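Side-chain contact in beta-ketoacyl synthase (Pseudomonas aeruginosa, PDB 4CW4), which starts fatty acid biosynthesis by condensing acetyl-CoA with malonyl-ACP to give acetoacetyl-ACP, and works as a homodimer: residues Met558-Lys561 with Ala567-Ala570. Numbering follows the deposited sequence. Where two conformers were deposited one is given.
Sequences MLRK and AFAA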
loop_
_atom_site.group_PDB
_atom_site.type_symbol
_atom_site.label_atom_id
_atom_site.label_comp_id
_atom_site.label_asym_id
_atom_site.label_seq_id
_atom_site.Cartn_x
_atom_site.Cartn_y
_atom_site.Cartn_z
ATOM N N MET A 558 -25.446 6.378 23.606
ATOM C CA MET A 558 -25.111 4.973 23.533
ATOM C C MET A 558 -24.262 4.514 24.720
ATOM O O MET A 558 -24.544 3.469 25.298
ATOM C CB MET A 558 -24.425 4.677 22.189
ATOM C CG MET A 558 -25.383 4.827 21.010
ATOM S SD MET A 558 -24.604 4.755 19.378
ATOM C CE MET A 558 -24.322 2.982 19.210
ATOM N N LEU A 559 -23.251 5.284 25.105
ATOM C CA LEU A 559 -22.406 4.903 26.248
ATOM C C LEU A 559 -23.195 4.934 27.554
ATOM O O LEU A 559 -23.015 4.059 28.426
ATOM C CB LEU A 559 -21.163 5.803 26.347
ATOM C CG LEU A 559 -19.903 5.218 25.675
ATOM C CD1 LEU A 559 -20.049 5.235 24.158
ATOM C CD2 LEU A 559 -18.657 5.950 26.126
ATOM N N ARG A 560 -24.071 5.928 27.691
ATOM C CA ARG A 560 -24.940 6.022 28.861
ATOM C C ARG A 560 -25.846 4.798 28.967
ATOM O O ARG A 560 -26.028 4.239 30.051
ATOM C CB ARG A 560 -25.794 7.297 28.811
ATOM C CG ARG A 560 -25.059 8.588 29.193
ATOM C CD ARG A 560 -25.935 9.821 28.945
ATOM N NE ARG A 560 -25.311 11.082 29.348
ATOM C CZ ARG A 560 -25.292 11.550 30.596
ATOM N NH1 ARG A 560 -25.841 10.856 31.588
ATOM N NH2 ARG A 560 -24.709 12.713 30.856
ATOM N N LYS A 561 -26.411 4.377 27.841
ATOM C CA LYS A 561 -27.323 3.235 27.837
ATOM C C LYS A 561 -26.592 1.950 28.210
ATOM O O LYS A 561 -27.085 1.165 29.016
ATOM C CB LYS A 561 -27.995 3.102 26.469
ATOM C CG LYS A 561 -28.947 1.920 26.326
ATOM C CD LYS A 561 -30.116 2.015 27.269
ATOM C CE LYS A 561 -31.191 1.008 26.887
ATOM N NZ LYS A 561 -32.131 0.767 28.009
ATOM N N ALA A 567 -21.570 4.914 36.224
ATOM C CA ALA A 567 -20.319 4.811 35.481
ATOM C C ALA A 567 -20.134 6.021 34.577
ATOM O O ALA A 567 -19.027 6.555 34.453
ATOM C CB ALA A 567 -20.265 3.539 34.663
ATOM N N PHE A 568 -21.220 6.476 33.962
ATOM C CA PHE A 568 -21.109 7.644 33.103
ATOM C C PHE A 568 -20.748 8.894 33.906
ATOM O O PHE A 568 -19.977 9.723 33.446
ATOM C CB PHE A 568 -22.378 7.884 32.286
ATOM C CG PHE A 568 -22.150 8.788 31.122
ATOM C CD1 PHE A 568 -21.701 8.269 29.908
ATOM C CD2 PHE A 568 -22.296 10.161 31.242
ATOM C CE1 PHE A 568 -21.450 9.112 28.827
ATOM C CE2 PHE A 568 -22.037 11.003 30.151
ATOM C CZ PHE A 568 -21.617 10.477 28.959
ATOM N N ALA A 569 -21.326 9.043 35.099
ATOM C CA ALA A 569 -20.992 10.194 35.937
ATOM C C ALA A 569 -19.523 10.194 36.333
ATOM O O ALA A 569 -18.880 11.247 36.348
ATOM C CB ALA A 569 -21.877 10.231 37.179
ATOM N N ALA A 570 -18.973 9.019 36.645
ATOM C CA ALA A 570 -17.554 8.942 36.990
ATOM C C ALA A 570 -16.689 9.349 35.794
ATOM O O ALA A 570 -15.695 10.046 35.938
ATOM C CB ALA A 570 -17.186 7.535 37.480
#
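The corner between two consecutive helices, where helix 552-563 gives way almost at once to helix 565-590, is packed on its inner side by Phe568 against Arg560 and Leu559. The two backbones come nearest at Arg560 and Phe568, whose CA atoms are 5.9 Å apart. Phe568 takes most of the buried area: chi1 of -162° sets CG across from the backbone N and sends the ring toward the preceding helix. In the conformer described, Arg560 lies across one face of that ring. Arg560 CG stands 3.5 Å from the centroid of the Phe568 ring and 13° off the normal, which meets the geometry of a CH-pi contact. From CG to NE the chain is extended, carrying the guanidinium over the CD2-CE2 side, where Arg560 NH2 is 3.2 Å from Phe568 CE2. The guanidinium and ring planes are 34° apart, so the group leans over the rim and is not a flat stack. At the ring edge, close to its plane, Leu559 CB lies 4.1 Å from Phe568 CE1. Leu559 also touches Asp375 of helix 375-381 and Met637 of the second subunit, while Tyr571 meets the Phe568 ring edge-to-face. This mixed CH-pi and guanidinium-over-ring packing, in that conformer, is of the kind found at a corner between consecutive helices, here away from the probable catalytic residues and beside the dimer partner.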